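Local atomic coordinates of aminotransferase, class I and II (Erwinia tasmaniensis, PDB entry 5Z0Q), a protein that belongs to the class I and II aminotransferase family of pyridoxal-phosphate proteins and carries a bound pyridoxal-5'-phosphate. Residues N312-L317 against R380-L385; L327-A332 against D360-F365. All blocks are in the same frame, centred on the assembly; numbering follows the deposited sequence.

Contact 1: N312-L317 against R380-L385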
# COMPACT_ATOMS: atom_id res chain seq x y z
N ASN A 312 -13.71 1.58 -37.91
CA ASN A 312 -13.60 0.77 -39.12
C ASN A 312 -13.95 1.55 -40.38
O ASN A 312 -13.59 1.12 -41.48
CB ASN A 312 -14.49 -0.47 -39.00
CG ASN A 312 -14.06 -1.39 -37.87
OD1 ASN A 312 -14.88 -1.82 -37.06
ND2 ASN A 312 -12.76 -1.67 -37.80
N ARG A 313 -14.64 2.69 -40.25
CA ARG A 313 -14.92 3.53 -41.41
C ARG A 313 -13.75 4.44 -41.77
O ARG A 313 -13.67 4.89 -42.92
CB ARG A 313 -16.17 4.38 -41.17
CG ARG A 313 -17.47 3.61 -41.19
CD ARG A 313 -18.64 4.53 -41.49
NE ARG A 313 -19.92 3.83 -41.46
CZ ARG A 313 -20.76 3.85 -40.43
NH1 ARG A 313 -20.45 4.54 -39.34
NH2 ARG A 313 -21.90 3.18 -40.49
N LEU A 314 -12.85 4.71 -40.83
CA LEU A 314 -11.71 5.57 -41.12
C LEU A 314 -10.68 4.79 -41.93
O LEU A 314 -10.46 3.60 -41.68
CB LEU A 314 -11.10 6.10 -39.82
CG LEU A 314 -12.04 6.95 -38.97
CD1 LEU A 314 -11.36 7.40 -37.69
CD2 LEU A 314 -12.54 8.16 -39.76
N PRO A 315 -10.02 5.44 -42.91
CA PRO A 315 -9.19 4.72 -43.89
C PRO A 315 -7.73 4.55 -43.46
O PRO A 315 -6.81 4.88 -44.21
CB PRO A 315 -9.31 5.61 -45.13
CG PRO A 315 -9.39 6.99 -44.56
CD PRO A 315 -10.14 6.87 -43.24
N GLY A 316 -7.52 4.03 -42.26
CA GLY A 316 -6.17 3.80 -41.79
C GLY A 316 -6.10 3.13 -40.44
O GLY A 316 -5.02 2.95 -39.87
N LEU A 317 -7.26 2.75 -39.90
CA LEU A 317 -7.35 2.16 -38.58
C LEU A 317 -8.18 0.89 -38.62
O LEU A 317 -9.18 0.82 -39.35
CB LEU A 317 -7.96 3.15 -37.58
CG LEU A 317 -7.33 4.54 -37.51
CD1 LEU A 317 -8.14 5.45 -36.61
CD2 LEU A 317 -5.89 4.45 -37.03
N ARG A 380 -12.65 14.34 -33.44
CA ARG A 380 -11.24 14.69 -33.58
C ARG A 380 -10.48 13.63 -34.36
O ARG A 380 -9.50 13.95 -35.04
CB ARG A 380 -10.61 14.89 -32.20
CG ARG A 380 -11.13 16.10 -31.45
CD ARG A 380 -10.27 16.42 -30.24
NE ARG A 380 -10.68 17.65 -29.58
CZ ARG A 380 -9.99 18.24 -28.61
NH1 ARG A 380 -8.86 17.71 -28.18
NH2 ARG A 380 -10.44 19.37 -28.06
N MET A 381 -10.90 12.37 -34.27
CA MET A 381 -10.30 11.33 -35.10
C MET A 381 -10.65 11.52 -36.57
O MET A 381 -9.79 11.39 -37.44
CB MET A 381 -10.74 9.95 -34.62
CG MET A 381 -10.22 9.56 -33.25
SD MET A 381 -10.83 7.96 -32.72
CE MET A 381 -10.31 6.92 -34.08
N THR A 382 -11.92 11.83 -36.85
CA THR A 382 -12.32 12.11 -38.23
C THR A 382 -11.61 13.34 -38.77
O THR A 382 -11.14 13.33 -39.92
CB THR A 382 -13.84 12.30 -38.30
OG1 THR A 382 -14.49 11.09 -37.88
CG2 THR A 382 -14.28 12.62 -39.73
N ARG A 383 -11.50 14.39 -37.96
CA ARG A 383 -10.83 15.61 -38.41
C ARG A 383 -9.34 15.39 -38.63
O ARG A 383 -8.74 16.04 -39.48
CB ARG A 383 -11.07 16.73 -37.40
CG ARG A 383 -10.62 18.10 -37.87
CD ARG A 383 -10.91 19.18 -36.83
NE ARG A 383 -12.30 19.14 -36.37
CZ ARG A 383 -12.68 18.73 -35.17
NH1 ARG A 383 -11.78 18.35 -34.28
NH2 ARG A 383 -13.97 18.73 -34.84
N ALA A 384 -8.74 14.46 -37.88
CA ALA A 384 -7.30 14.24 -37.98
C ALA A 384 -6.93 13.50 -39.26
O ALA A 384 -5.91 13.81 -39.89
CB ALA A 384 -6.80 13.46 -36.76
N LEU A 385 -7.74 12.53 -39.67
CA LEU A 385 -7.41 11.69 -40.82
C LEU A 385 -7.97 12.21 -42.13
O LEU A 385 -7.59 11.70 -43.19
CB LEU A 385 -7.93 10.26 -40.59
CG LEU A 385 -7.50 9.59 -39.28
CD1 LEU A 385 -7.99 8.14 -39.24
CD2 LEU A 385 -6.00 9.65 -39.10
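Thr382 OG1 is held by the carbonyl oxygen of Leu378, one turn earlier in the same helix, and more weakly by His310 NE2, while the CD2 methyl of Leu314 leans on it from across the contact at 4.0 Å. With its hydroxyl turned back to its own helix, threonine can sit at the border of an apolar patch. The rest is hydrocarbon. Leu314 meets Met381 and Leu385 at about a right angle: its CD1 lies 3.8 Å from Met381 CE, and its CB lies 3.8 Å from Leu385 CD1. Leu317 approaches from deeper inside, its CD1 3.6 Å from Met381 CE. The bend at chi3 of Met381 (56°) puts that methyl where both leucines can touch it. Here the turn by which the chain leaves helix 290-313 lies against the last helix, 371-385, in the small C-terminal domain of a fold-type I pyridoxal-phosphate protein. Pro315, whose ring restricts phi, is the centre of an inverse gamma turn with a weak Gly316 N to Leu314 O bond of 3.0 Å, a turn consistent with both leucines facing the helix. Beyond, Phe344 touches Leu317 and Phe343 touches Leu385, both from helix 340-345.

Contact 2: L327-A332 against D360-F365; sequences LGWIDA and DRFVRF
Trp329 and Phe362 form an offset stack: the five-membered ring of the indole and the phenyl ring have centroids 4.3 Å apart and planes at 12°, and Phe362 CB points a CH into the six-membered ring of Trp329. The phenyl ring is sandwiched, for on its opposite face lies Asp331, with CA 3.9 Å from the ring centroid and the carboxylate nearly parallel to the ring at 11°. CG of Asp331 stands anti to the backbone N (chi1 -174°), which brings the carboxyl group over the ring, and OD1 is taken up by Ser333 OG. At the other end of the pairing, the CD2 methyl of Leu327, just ahead of the strand, lies over one face of the Arg364 guanidinium, 3.3 Å from NE. Trp329 and Asp331 project from strand 329-331, and Phe362 and Arg364 from its antiparallel neighbour 362-364, in the mixed sheet of the small C-terminal domain. Ile330 and Val363 are the hydrogen-bonded pair, Ile330 N to Val363 O and Val363 N to Ile330 O both measuring 3.1 Å; Ala332 N adds a bond of 2.8 Å to Arg361 O. The beta-branched Ile330 and Val363 suit extended backbone and fill the other face, where Ile330 CD1 comes 3.7 Å from Phe365 CD2; Val311 of helix 290-313 touches Ile330, and Leu307 touches Phe365. Gly328, preceded by a cis peptide, has a positive phi, which a residue without a side chain adopts most easily. Outward from the stack, Trp151 meets Trp329 edge-to-face, with Pro123 and Pro177 also touching the indole. Trp39 O receives Arg364 NH2, and Asn176 of the cofactor pocket bonds NH1 weakly; the side chain of Arg364 lies about 5 Å from the bound pyridoxal-5'-phosphate.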
# COMPACT_ATOMS: atom_id res chain seq x y z
N LEU A 327 -11.71 -0.87 -23.14
CA LEU A 327 -10.68 -0.54 -24.12
C LEU A 327 -10.58 -1.72 -25.08
O LEU A 327 -10.78 -2.87 -24.68
CB LEU A 327 -9.33 -0.26 -23.45
CG LEU A 327 -9.33 0.45 -22.09
CD1 LEU A 327 -9.08 -0.54 -20.96
CD2 LEU A 327 -8.33 1.60 -22.04
N GLY A 328 -10.26 -1.44 -26.35
CA GLY A 328 -9.93 -0.12 -26.85
C GLY A 328 -8.66 -0.18 -27.68
O GLY A 328 -7.89 0.78 -27.72
N TRP A 329 -8.45 -1.31 -28.35
CA TRP A 329 -7.18 -1.64 -29.01
C TRP A 329 -7.30 -1.36 -30.50
O TRP A 329 -7.94 -2.12 -31.23
CB TRP A 329 -6.83 -3.10 -28.74
CG TRP A 329 -5.39 -3.49 -28.97
CD1 TRP A 329 -4.96 -4.55 -29.71
CD2 TRP A 329 -4.22 -2.85 -28.45
NE1 TRP A 329 -3.58 -4.61 -29.69
CE2 TRP A 329 -3.11 -3.58 -28.92
CE3 TRP A 329 -4.00 -1.74 -27.64
CZ2 TRP A 329 -1.80 -3.22 -28.61
CZ3 TRP A 329 -2.70 -1.39 -27.33
CH2 TRP A 329 -1.62 -2.13 -27.81
N ILE A 330 -6.68 -0.28 -30.96
CA ILE A 330 -6.82 0.21 -32.33
C ILE A 330 -5.49 0.05 -33.06
O ILE A 330 -4.46 0.54 -32.60
CB ILE A 330 -7.27 1.69 -32.35
CG1 ILE A 330 -8.56 1.87 -31.57
CG2 ILE A 330 -7.43 2.17 -33.79
CD1 ILE A 330 -9.00 3.31 -31.45
N ASP A 331 -5.53 -0.62 -34.21
CA ASP A 331 -4.36 -0.78 -35.06
C ASP A 331 -4.20 0.48 -35.91
O ASP A 331 -5.02 0.75 -36.79
CB ASP A 331 -4.48 -2.02 -35.94
CG ASP A 331 -3.21 -2.31 -36.73
OD1 ASP A 331 -2.24 -1.55 -36.61
OD2 ASP A 331 -3.20 -3.32 -37.48
N ALA A 332 -3.13 1.24 -35.66
CA ALA A 332 -2.83 2.45 -36.41
C ALA A 332 -1.64 2.27 -37.35
O ALA A 332 -1.03 3.26 -37.76
CB ALA A 332 -2.59 3.62 -35.46
N ASP A 360 4.31 -0.82 -30.97
CA ASP A 360 4.28 0.62 -31.25
C ASP A 360 3.37 1.00 -32.42
O ASP A 360 3.37 2.17 -32.81
CB ASP A 360 5.70 1.13 -31.51
CG ASP A 360 6.24 0.68 -32.86
OD1 ASP A 360 5.90 -0.43 -33.31
OD2 ASP A 360 7.01 1.45 -33.47
N ARG A 361 2.61 0.08 -33.02
CA ARG A 361 1.69 0.42 -34.10
C ARG A 361 0.26 0.62 -33.61
O ARG A 361 -0.60 1.00 -34.41
CB ARG A 361 1.72 -0.67 -35.17
CG ARG A 361 3.03 -0.75 -35.95
CD ARG A 361 3.31 0.55 -36.68
NE ARG A 361 4.50 1.22 -36.16
CZ ARG A 361 4.93 2.41 -36.58
NH1 ARG A 361 4.27 3.06 -37.53
NH2 ARG A 361 6.03 2.94 -36.05
N PHE A 362 -0.01 0.38 -32.34
CA PHE A 362 -1.36 0.45 -31.79
C PHE A 362 -1.48 1.60 -30.80
O PHE A 362 -0.49 2.12 -30.28
CB PHE A 362 -1.74 -0.86 -31.09
CG PHE A 362 -1.97 -2.02 -32.03
CD1 PHE A 362 -0.91 -2.59 -32.72
CD2 PHE A 362 -3.23 -2.55 -32.20
CE1 PHE A 362 -1.12 -3.65 -33.58
CE2 PHE A 362 -3.45 -3.62 -33.05
CZ PHE A 362 -2.39 -4.17 -33.74
N VAL A 363 -2.73 1.99 -30.54
CA VAL A 363 -3.07 2.95 -29.50
C VAL A 363 -4.26 2.41 -28.73
O VAL A 363 -5.19 1.85 -29.32
CB VAL A 363 -3.38 4.35 -30.08
CG1 VAL A 363 -2.10 5.02 -30.58
CG2 VAL A 363 -4.40 4.25 -31.20
N ARG A 364 -4.23 2.57 -27.41
CA ARG A 364 -5.32 2.09 -26.56
C ARG A 364 -6.32 3.21 -26.35
O ARG A 364 -5.96 4.31 -25.91
CB ARG A 364 -4.79 1.57 -25.23
CG ARG A 364 -5.78 0.65 -24.51
CD ARG A 364 -5.21 0.10 -23.21
NE ARG A 364 -5.06 1.14 -22.20
CZ ARG A 364 -4.76 0.90 -20.92
NH1 ARG A 364 -4.59 -0.34 -20.50
NH2 ARG A 364 -4.64 1.91 -20.07
N PHE A 365 -7.59 2.93 -26.65
CA PHE A 365 -8.66 3.91 -26.58
C PHE A 365 -9.49 3.65 -25.32
O PHE A 365 -10.04 2.56 -25.15
CB PHE A 365 -9.54 3.84 -27.83
CG PHE A 365 -10.40 5.05 -28.05
CD1 PHE A 365 -11.46 5.35 -27.20
CD2 PHE A 365 -10.16 5.89 -29.13
CE1 PHE A 365 -12.25 6.46 -27.41
CE2 PHE A 365 -10.95 7.01 -29.34
CZ PHE A 365 -11.99 7.29 -28.48

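In the fold
From the N terminus, the chain leaves helix 290-313 through the first segment of contact 1, forms the edge strand 318-319, and enters strand 329-331, the first half of contact 2. After helix 340-345 and strand 349-353 it returns along strand 362-364, closing contact 2 over 27 intervening residues. Helix 371-385 then closes contact 1, whose loop of 62 residues encloses the other, so the two are nested and do not cross. The inner contact joins neighbouring strands of the sheet; the outer one sets the turn after helix 290-313 against the end of helix 371-385. They touch directly, with Met381 against Phe365 and Leu317 against Ile330 and Ala332, so that helix 371-385 and the turn before strand 318-319 both pack on the sheet region of contact 2.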